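SAS-6 (Leishmania major, PDB 4CKM) probably builds, through its N-terminal domain, the central ring of the cartwheel that templates centriole and basal-body assembly. Local coordinates at residues E36-V47 / V58-G68; V75-L83 / F93-D101. All blocks are in the same frame, centred on the assembly; numbering follows the deposited sequence.

Contact 1 of 2, residues E36-V47 / V58-G68; sequences EPQTLLETTVMV and VRPLGVYVRTG
Segments 36-47 and 58-68 pair as antiparallel strands, L41 to V47 against R59 to V65 in regular register, until a classic beta bulge sets both L40 and L41 opposite V65. At the bulge V65 O takes a good hydrogen bond from L40 N (2.9 Å) and a weak one from L41 N.

On the face carrying V45 and V63 the contacts are aliphatic and close. V63 turns CG1 into the position between its own N and carbonyl carbon (chi1 70°), where it meets T43 CG2 at 3.5 Å, a tight fit between two side chains lying alongside each other, and L41 CD2 at 3.9 Å. Farther along, L61 CD1 presses against V47 CB at 3.6 Å. The other face is more exposed. There Y64 lies across T39, whose CG2 comes within 3.6 Å of ring atom CE1 while OG1 makes a weak hydrogen bond to Y64 OH. The carboxylate of E42 stands at the ring edge, its plane 80° from that of the ring, and R66 NH1 donates to the same phenol oxygen. At the end of the pair, T67 N donates to Q38 O, and one water joins T67 OG1 to Q38 OE1 (2.6 and 2.9 Å).

This is the first hairpin of the SAS-6 N-terminal domain. Helix 117-130 packs on L41 and V45, strand 136-142 meets V45 and V47, and strand 76-85 flanks 58-68 on its other edge, where R59 forms a salt bridge with D85.

Contact 2 of 2, residues V75-L83 / F93-D101; sequences VTRVVLVRL and FELELLEDD
R82 and E94 meet because their chains leave the backbone differently: R82 sets CG opposite its own N (chi1 178°) and bends at chi3 (-77°), while E94 turns CG beside its N (chi1 -64°) and then runs extended. The two side chains lie alongside each other and form a side-on salt bridge in which NE and NH2 of R82 both donate to E94 OE2, at 2.8 and 2.9 Å. That single oxygen sits at the edge of the guanidinium, in its plane; NE donates to the anti lone pair of OE2, the one away from the other carboxylate oxygen, whereas NH2 approaches nearly along the C-O bond. Two donors on one oxygen hold the guanidinium edge toward E94, and the two groups are nearly coplanar. L80 packs against the pair, its CD2 above one guanidinium face but shifted toward the rim, its CD1 3.8 Å from E94 CD.

The strands themselves form an antiparallel hairpin in the SAS-6 N-terminal domain, with V79-L97, V81-L95 and L83-F93 as its hydrogen-bonded pairs. On the face of these pairs V79, V81 and L97 touch helix 117-130, whereas L83, L95 and F93 lie against L173 of strand 165-175, and the F93 ring makes edge-to-face contacts with F91 and F140. Past the regular pairing, E99 N still donates to R77 O at 3.0 Å. Here R77 and E99 run side by side, with E99 OE1 resting 3.5 Å from R77 CD; the charged groups remain too far apart for a salt bridge. A water donates to E99 OE1 (2.7 Å) and accepts from the backbone N of R77, joining the carboxylate to the main chain of the other strand.

Contacts 1 and 2 are successive hairpins of one sheet, arranged in series: 36-47 with 58-68 closes before 75-83 with 93-101 begins. Their centres lie 13 Å apart, and they join where strand 57-70 runs beside strand 76-85, with probable backbone hydrogen bonds from L80 N to R66 O and from R82 N to Y64 O. Four strands adjacent in sequence are thus also adjacent in space, a simple meander, and strand 165-175 follows next to 88-98. Helix 117-130 touches both hairpins, so they share one packed side within the N-terminal domain, the part of SAS-6 that is expected to shape the cartwheel centre.

Contact 1 of 2, residues E36-V47 / V58-G68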
loop_
_atom_site.group_PDB
_atom_site.type_symbol
_atom_site.label_atom_id
_atom_site.label_comp_id
_atom_site.label_asym_id
_atom_site.label_seq_id
_atom_site.Cartn_x
_atom_site.Cartn_y
_atom_site.Cartn_z
ATOM N N GLU A 36 1.502 -16.919 30.545
ATOM C CA GLU A 36 0.541 -16.965 29.399
ATOM C C GLU A 36 1.204 -16.778 28.006
ATOM O O GLU A 36 0.729 -15.961 27.215
ATOM C CB GLU A 36 -0.572 -15.912 29.618
ATOM C CG GLU A 36 -0.071 -14.474 29.786
ATOM C CD GLU A 36 -1.184 -13.469 30.028
ATOM O OE1 GLU A 36 -2.261 -13.590 29.409
ATOM O OE2 GLU A 36 -0.978 -12.541 30.835
ATOM N N PRO A 37 2.282 -17.545 27.692
ATOM C CA PRO A 37 2.925 -17.365 26.378
ATOM C C PRO A 37 2.207 -18.154 25.281
ATOM O O PRO A 37 2.660 -19.245 24.923
ATOM C CB PRO A 37 4.338 -17.922 26.603
ATOM C CG PRO A 37 4.144 -18.998 27.619
ATOM C CD PRO A 37 2.931 -18.634 28.455
ATOM N N GLN A 38 1.127 -17.596 24.730
ATOM C CA GLN A 38 0.190 -18.402 23.951
ATOM C C GLN A 38 0.292 -18.360 22.415
ATOM O O GLN A 38 0.449 -17.314 21.791
ATOM C CB GLN A 38 -1.244 -18.138 24.388
ATOM C CG GLN A 38 -1.684 -16.698 24.339
ATOM C CD GLN A 38 -3.187 -16.579 24.453
ATOM O OE1 GLN A 38 -3.741 -15.482 24.435
ATOM N NE2 GLN A 38 -3.858 -17.714 24.555
ATOM N N THR A 39 0.196 -19.549 21.829
ATOM C CA THR A 39 0.151 -19.714 20.392
ATOM C C THR A 39 -1.244 -19.383 19.895
ATOM O O THR A 39 -2.208 -19.993 20.326
ATOM C CB THR A 39 0.540 -21.134 20.008
ATOM O OG1 THR A 39 1.879 -21.373 20.456
ATOM C CG2 THR A 39 0.492 -21.310 18.511
ATOM N N LEU A 40 -1.347 -18.387 19.021
ATOM C CA LEU A 40 -2.645 -17.951 18.516
ATOM C C LEU A 40 -2.951 -18.582 17.158
ATOM O O LEU A 40 -4.076 -18.544 16.722
ATOM C CB LEU A 40 -2.694 -16.435 18.371
ATOM C CG LEU A 40 -2.463 -15.587 19.621
ATOM C CD1 LEU A 40 -2.512 -14.110 19.256
ATOM C CD2 LEU A 40 -3.498 -15.886 20.684
ATOM N N LEU A 41 -1.944 -19.126 16.485
ATOM C CA LEU A 41 -2.125 -19.672 15.163
ATOM C C LEU A 41 -0.949 -20.488 14.790
ATOM O O LEU A 41 0.183 -20.049 14.929
ATOM C CB LEU A 41 -2.285 -18.585 14.109
ATOM C CG LEU A 41 -2.668 -19.155 12.731
ATOM C CD1 LEU A 41 -4.110 -19.632 12.724
ATOM C CD2 LEU A 41 -2.457 -18.132 11.628
ATOM N N GLU A 42 -1.238 -21.690 14.307
ATOM C CA GLU A 42 -0.251 -22.583 13.764
ATOM C C GLU A 42 -0.977 -23.304 12.631
ATOM O O GLU A 42 -1.885 -24.087 12.875
ATOM C CB GLU A 42 0.201 -23.552 14.847
ATOM C CG GLU A 42 1.263 -24.532 14.380
ATOM C CD GLU A 42 2.018 -25.188 15.528
ATOM O OE1 GLU A 42 1.583 -25.087 16.698
ATOM O OE2 GLU A 42 3.069 -25.802 15.257
ATOM N N THR A 43 -0.629 -22.999 11.391
ATOM C CA THR A 43 -1.403 -23.502 10.273
ATOM C C THR A 43 -0.582 -23.473 9.013
ATOM O O THR A 43 0.619 -23.166 9.052
ATOM C CB THR A 43 -2.729 -22.714 10.110
ATOM O OG1 THR A 43 -3.585 -23.397 9.203
ATOM C CG2 THR A 43 -2.516 -21.297 9.595
ATOM N N THR A 44 -1.220 -23.831 7.902
ATOM C CA THR A 44 -0.560 -23.844 6.608
ATOM C C THR A 44 -1.311 -22.939 5.676
ATOM O O THR A 44 -2.533 -22.827 5.752
ATOM C CB THR A 44 -0.460 -25.267 6.068
ATOM O OG1 THR A 44 0.375 -26.003 6.967
ATOM C CG2 THR A 44 0.202 -25.300 4.680
ATOM N N VAL A 45 -0.576 -22.209 4.849
ATOM C CA VAL A 45 -1.200 -21.265 3.929
ATOM C C VAL A 45 -0.444 -21.300 2.637
ATOM O O VAL A 45 0.755 -21.566 2.631
ATOM C CB VAL A 45 -1.185 -19.812 4.450
ATOM C CG1 VAL A 45 -2.196 -19.634 5.542
ATOM C CG2 VAL A 45 0.199 -19.436 4.966
ATOM N N MET A 46 -1.150 -21.024 1.546
ATOM C CA MET A 46 -0.505 -20.890 0.248
ATOM C C MET A 46 0.126 -19.500 0.158
ATOM O O MET A 46 -0.516 -18.490 0.464
ATOM C CB MET A 46 -1.527 -21.067 -0.880
ATOM C CG MET A 46 -2.126 -22.455 -0.950
ATOM S SD MET A 46 -0.833 -23.641 -1.298
ATOM C CE MET A 46 -1.731 -25.161 -1.006
ATOM N N VAL A 47 1.363 -19.454 -0.317
ATOM C CA VAL A 47 2.083 -18.206 -0.468
ATOM C C VAL A 47 2.758 -18.178 -1.817
ATOM O O VAL A 47 3.404 -19.137 -2.209
ATOM C CB VAL A 47 3.127 -18.047 0.662
ATOM C CG1 VAL A 47 3.789 -16.669 0.621
ATOM C CG2 VAL A 47 2.469 -18.264 2.028
ATOM N N VAL A 58 3.845 -20.646 -6.143
ATOM C CA VAL A 58 2.871 -20.669 -5.074
ATOM C C VAL A 58 2.984 -22.008 -4.375
ATOM O O VAL A 58 2.934 -23.054 -5.011
ATOM C CB VAL A 58 1.451 -20.438 -5.619
ATOM C CG1 VAL A 58 0.403 -20.799 -4.589
ATOM C CG2 VAL A 58 1.283 -18.981 -6.052
ATOM N N ARG A 59 3.162 -21.966 -3.063
ATOM C CA ARG A 59 3.475 -23.150 -2.301
ATOM C C ARG A 59 2.971 -23.061 -0.865
ATOM O O ARG A 59 2.778 -21.979 -0.337
ATOM C CB ARG A 59 4.975 -23.382 -2.338
ATOM C CG ARG A 59 5.763 -22.540 -1.366
ATOM C CD ARG A 59 7.155 -22.279 -1.880
ATOM N NE ARG A 59 8.172 -22.497 -0.870
ATOM C CZ ARG A 59 9.344 -21.864 -0.814
ATOM N NH1 ARG A 59 9.670 -20.901 -1.672
ATOM N NH2 ARG A 59 10.188 -22.169 0.153
ATOM N N PRO A 60 2.737 -24.206 -0.229
ATOM C CA PRO A 60 2.194 -24.159 1.127
ATOM C C PRO A 60 3.286 -23.852 2.142
ATOM O O PRO A 60 4.348 -24.462 2.103
ATOM C CB PRO A 60 1.605 -25.560 1.326
ATOM C CG PRO A 60 2.358 -26.449 0.388
ATOM C CD PRO A 60 2.964 -25.588 -0.699
ATOM N N LEU A 61 3.041 -22.877 3.012
ATOM C CA LEU A 61 3.994 -22.542 4.065
ATOM C C LEU A 61 3.338 -22.657 5.416
ATOM O O LEU A 61 2.137 -22.421 5.573
ATOM C CB LEU A 61 4.559 -21.121 3.882
ATOM C CG LEU A 61 5.470 -20.850 2.678
ATOM C CD1 LEU A 61 5.904 -19.385 2.613
ATOM C CD2 LEU A 61 6.699 -21.758 2.688
ATOM N N GLY A 62 4.131 -23.034 6.403
ATOM C CA GLY A 62 3.663 -22.993 7.786
ATOM C C GLY A 62 3.688 -21.547 8.281
ATOM O O GLY A 62 4.650 -20.803 8.056
ATOM N N VAL A 63 2.639 -21.143 8.960
ATOM C CA VAL A 63 2.643 -19.859 9.569
ATOM C C VAL A 63 2.280 -20.010 11.028
ATOM O O VAL A 63 1.394 -20.801 11.379
ATOM C CB VAL A 63 1.695 -18.888 8.851
ATOM C CG1 VAL A 63 0.248 -19.252 9.085
ATOM C CG2 VAL A 63 1.946 -17.473 9.333
ATOM N N TYR A 64 2.954 -19.223 11.866
ATOM C CA TYR A 64 2.906 -19.401 13.307
ATOM C C TYR A 64 2.942 -18.036 13.984
ATOM O O TYR A 64 3.824 -17.222 13.730
ATOM C CB TYR A 64 4.109 -20.263 13.710
ATOM C CG TYR A 64 4.295 -20.564 15.187
ATOM C CD1 TYR A 64 3.608 -21.613 15.803
ATOM C CD2 TYR A 64 5.201 -19.843 15.953
ATOM C CE1 TYR A 64 3.800 -21.909 17.142
ATOM C CE2 TYR A 64 5.403 -20.134 17.293
ATOM C CZ TYR A 64 4.701 -21.162 17.876
ATOM O OH TYR A 64 4.898 -21.436 19.193
ATOM N N VAL A 65 1.951 -17.761 14.809
ATOM C CA VAL A 65 1.881 -16.500 15.518
ATOM C C VAL A 65 1.773 -16.819 17.004
ATOM O O VAL A 65 0.882 -17.570 17.420
ATOM C CB VAL A 65 0.671 -15.638 15.073
ATOM C CG1 VAL A 65 0.602 -14.349 15.875
ATOM C CG2 VAL A 65 0.727 -15.317 13.591
ATOM N N ARG A 66 2.685 -16.249 17.788
ATOM C CA ARG A 66 2.721 -16.453 19.244
ATOM C C ARG A 66 2.957 -15.130 19.979
ATOM O O ARG A 66 3.725 -14.284 19.509
ATOM C CB ARG A 66 3.836 -17.437 19.608
ATOM C CG ARG A 66 3.879 -17.826 21.080
ATOM C CD ARG A 66 4.985 -18.844 21.359
ATOM N NE ARG A 66 6.333 -18.262 21.280
ATOM C CZ ARG A 66 7.459 -18.935 20.996
ATOM N NH1 ARG A 66 7.444 -20.242 20.729
ATOM N NH2 ARG A 66 8.623 -18.290 20.961
ATOM N N THR A 67 2.267 -14.951 21.106
ATOM C CA THR A 67 2.524 -13.844 22.027
ATOM C C THR A 67 3.288 -14.370 23.220
ATOM O O THR A 67 3.032 -15.478 23.676
ATOM C CB THR A 67 1.233 -13.205 22.568
ATOM O OG1 THR A 67 0.488 -14.175 23.315
ATOM C CG2 THR A 67 0.374 -12.678 21.428
ATOM N N GLY A 68 4.222 -13.570 23.724
ATOM C CA GLY A 68 4.956 -13.913 24.942
ATOM C C GLY A 68 5.671 -12.719 25.556
ATOM O O GLY A 68 5.183 -11.579 25.503
HETATM O O HOH W 1 1.173 -13.470 25.919
HETATM O O HOH W 2 -1.917 -13.359 23.648
#

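Contact 2 of 2, residues V75-L83 / F93-D101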
loop_
_atom_site.group_PDB
_atom_site.type_symbol
_atom_site.label_atom_id
_atom_site.label_comp_id
_atom_site.label_asym_id
_atom_site.label_seq_id
_atom_site.Cartn_x
_atom_site.Cartn_y
_atom_site.Cartn_z
ATOM N N VAL A 75 10.794 -8.785 30.330
ATOM C CA VAL A 75 9.395 -8.404 30.660
ATOM C C VAL A 75 8.616 -7.730 29.518
ATOM O O VAL A 75 7.443 -7.517 29.659
ATOM C CB VAL A 75 9.291 -7.504 31.924
ATOM C CG1 VAL A 75 9.953 -8.177 33.110
ATOM C CG2 VAL A 75 9.871 -6.118 31.686
ATOM N N THR A 76 9.251 -7.383 28.412
ATOM C CA THR A 76 8.529 -6.769 27.310
ATOM C C THR A 76 7.594 -7.781 26.636
ATOM O O THR A 76 8.017 -8.895 26.278
ATOM C CB THR A 76 9.508 -6.256 26.255
ATOM O OG1 THR A 76 10.584 -5.578 26.905
ATOM C CG2 THR A 76 8.831 -5.302 25.303
ATOM N N ARG A 77 6.333 -7.405 26.457
ATOM C CA ARG A 77 5.423 -8.216 25.637
ATOM C C ARG A 77 5.933 -8.263 24.197
ATOM O O ARG A 77 6.375 -7.242 23.650
ATOM C CB ARG A 77 4.009 -7.647 25.660
ATOM C CG ARG A 77 3.328 -7.772 27.006
ATOM C CD ARG A 77 1.881 -7.344 26.902
ATOM N NE ARG A 77 1.315 -7.086 28.216
ATOM C CZ ARG A 77 0.980 -8.018 29.112
ATOM N NH1 ARG A 77 1.130 -9.324 28.870
ATOM N NH2 ARG A 77 0.485 -7.632 30.284
ATOM N N VAL A 78 5.892 -9.448 23.602
ATOM C CA VAL A 78 6.279 -9.624 22.196
ATOM C C VAL A 78 5.215 -10.351 21.383
ATOM O O VAL A 78 4.415 -11.145 21.905
ATOM C CB VAL A 78 7.580 -10.454 22.031
ATOM C CG1 VAL A 78 8.707 -9.845 22.816
ATOM C CG2 VAL A 78 7.400 -11.884 22.495
ATOM N N VAL A 79 5.259 -10.111 20.085
ATOM C CA VAL A 79 4.482 -10.862 19.124
ATOM C C VAL A 79 5.460 -11.488 18.167
ATOM O O VAL A 79 6.293 -10.790 17.574
ATOM C CB VAL A 79 3.542 -9.934 18.346
ATOM C CG1 VAL A 79 2.874 -10.682 17.212
ATOM C CG2 VAL A 79 2.501 -9.354 19.282
ATOM N N LEU A 80 5.366 -12.802 18.021
ATOM C CA LEU A 80 6.216 -13.537 17.103
ATOM C C LEU A 80 5.357 -14.041 15.929
ATOM O O LEU A 80 4.300 -14.655 16.131
ATOM C CB LEU A 80 6.877 -14.701 17.822
ATOM C CG LEU A 80 7.678 -15.614 16.895
ATOM C CD1 LEU A 80 8.990 -14.969 16.479
ATOM C CD2 LEU A 80 7.939 -16.956 17.558
ATOM N N VAL A 81 5.840 -13.776 14.719
ATOM C CA VAL A 81 5.250 -14.253 13.477
ATOM C C VAL A 81 6.356 -15.008 12.746
ATOM O O VAL A 81 7.375 -14.418 12.348
ATOM C CB VAL A 81 4.774 -13.085 12.575
ATOM C CG1 VAL A 81 4.250 -13.584 11.232
ATOM C CG2 VAL A 81 3.686 -12.288 13.258
ATOM N N ARG A 82 6.131 -16.305 12.556
ATOM C CA ARG A 82 7.078 -17.185 11.929
ATOM C C ARG A 82 6.498 -17.840 10.660
ATOM O O ARG A 82 5.343 -18.282 10.615
ATOM C CB ARG A 82 7.455 -18.259 12.925
ATOM C CG ARG A 82 8.414 -19.304 12.406
ATOM C CD ARG A 82 8.516 -20.453 13.401
ATOM N NE ARG A 82 9.349 -20.081 14.539
ATOM C CZ ARG A 82 9.168 -20.489 15.795
ATOM N NH1 ARG A 82 8.158 -21.291 16.126
ATOM N NH2 ARG A 82 10.012 -20.070 16.730
ATOM N N LEU A 83 7.343 -17.934 9.652
ATOM C CA LEU A 83 7.007 -18.552 8.404
ATOM C C LEU A 83 7.990 -19.691 8.172
ATOM O O LEU A 83 9.209 -19.487 8.254
ATOM C CB LEU A 83 7.171 -17.510 7.323
ATOM C CG LEU A 83 6.244 -17.574 6.135
ATOM C CD1 LEU A 83 4.799 -17.537 6.588
ATOM C CD2 LEU A 83 6.570 -16.399 5.215
ATOM N N PHE A 93 11.738 -17.885 8.721
ATOM C CA PHE A 93 11.825 -16.435 8.839
ATOM C C PHE A 93 10.886 -15.959 9.950
ATOM O O PHE A 93 9.775 -16.474 10.088
ATOM C CB PHE A 93 11.447 -15.731 7.539
ATOM C CG PHE A 93 12.354 -16.025 6.382
ATOM C CD1 PHE A 93 12.315 -17.265 5.742
ATOM C CD2 PHE A 93 13.193 -15.043 5.882
ATOM C CE1 PHE A 93 13.135 -17.525 4.661
ATOM C CE2 PHE A 93 14.014 -15.288 4.793
ATOM C CZ PHE A 93 13.984 -16.527 4.175
ATOM N N GLU A 94 11.330 -14.955 10.704
ATOM C CA GLU A 94 10.596 -14.464 11.866
ATOM C C GLU A 94 10.603 -12.950 11.971
ATOM O O GLU A 94 11.582 -12.286 11.650
ATOM C CB GLU A 94 11.202 -15.000 13.147
ATOM C CG GLU A 94 11.113 -16.503 13.295
ATOM C CD GLU A 94 11.653 -16.992 14.627
ATOM O OE1 GLU A 94 12.456 -16.255 15.248
ATOM O OE2 GLU A 94 11.262 -18.104 15.054
ATOM N N LEU A 95 9.462 -12.430 12.387
ATOM C CA LEU A 95 9.343 -11.086 12.870
ATOM C C LEU A 95 9.049 -11.207 14.342
ATOM O O LEU A 95 8.134 -11.926 14.750
ATOM C CB LEU A 95 8.175 -10.364 12.222
ATOM C CG LEU A 95 7.807 -9.055 12.934
ATOM C CD1 LEU A 95 8.910 -8.033 12.727
ATOM C CD2 LEU A 95 6.485 -8.492 12.459
ATOM N N GLU A 96 9.796 -10.468 15.136
ATOM C CA GLU A 96 9.522 -10.412 16.552
ATOM C C GLU A 96 9.246 -8.973 16.885
ATOM O O GLU A 96 10.108 -8.121 16.744
ATOM C CB GLU A 96 10.701 -10.924 17.327
ATOM C CG GLU A 96 10.371 -11.208 18.770
ATOM C CD GLU A 96 11.612 -11.597 19.535
ATOM O OE1 GLU A 96 12.256 -12.599 19.130
ATOM O OE2 GLU A 96 11.954 -10.869 20.494
ATOM N N LEU A 97 8.028 -8.693 17.303
ATOM C CA LEU A 97 7.629 -7.324 17.512
ATOM C C LEU A 97 7.474 -7.021 19.008
ATOM O O LEU A 97 6.654 -7.618 19.704
ATOM C CB LEU A 97 6.349 -7.080 16.744
ATOM C CG LEU A 97 5.781 -5.669 16.816
ATOM C CD1 LEU A 97 6.769 -4.585 16.372
ATOM C CD2 LEU A 97 4.513 -5.653 15.980
ATOM N N LEU A 98 8.295 -6.109 19.502
ATOM C CA LEU A 98 8.249 -5.713 20.926
ATOM C C LEU A 98 7.247 -4.576 21.130
ATOM O O LEU A 98 7.190 -3.643 20.325
ATOM C CB LEU A 98 9.630 -5.254 21.400
ATOM C CG LEU A 98 10.860 -6.153 21.187
ATOM C CD1 LEU A 98 12.100 -5.574 21.876
ATOM C CD2 LEU A 98 10.594 -7.545 21.715
ATOM N N GLU A 99 6.472 -4.640 22.202
ATOM C CA GLU A 99 5.579 -3.533 22.570
ATOM C C GLU A 99 6.278 -2.171 22.622
ATOM O O GLU A 99 5.703 -1.176 22.255
ATOM C CB GLU A 99 4.923 -3.826 23.890
ATOM C CG GLU A 99 3.952 -2.757 24.323
ATOM C CD GLU A 99 2.904 -3.281 25.276
ATOM O OE1 GLU A 99 3.172 -4.262 26.001
ATOM O OE2 GLU A 99 1.793 -2.704 25.297
ATOM N N ASP A 100 7.532 -2.151 23.053
ATOM C CA ASP A 100 8.390 -0.958 23.024
ATOM C C ASP A 100 8.436 -0.241 21.711
ATOM O O ASP A 100 8.532 0.969 21.690
ATOM C CB ASP A 100 9.846 -1.347 23.310
ATOM C CG ASP A 100 10.067 -1.701 24.723
ATOM O OD1 ASP A 100 9.104 -1.567 25.516
ATOM O OD2 ASP A 100 11.201 -2.128 25.042
ATOM N N ASP A 101 8.466 -0.994 20.621
ATOM C CA ASP A 101 8.535 -0.405 19.305
ATOM C C ASP A 101 7.171 -0.255 18.635
ATOM O O ASP A 101 7.101 0.136 17.480
ATOM C CB ASP A 101 9.425 -1.269 18.448
ATOM C CG ASP A 101 10.779 -1.447 19.054
ATOM O OD1 ASP A 101 11.433 -0.418 19.269
ATOM O OD2 ASP A 101 11.185 -2.597 19.338
HETATM O O HOH W 3 5.600 -4.623 27.192
#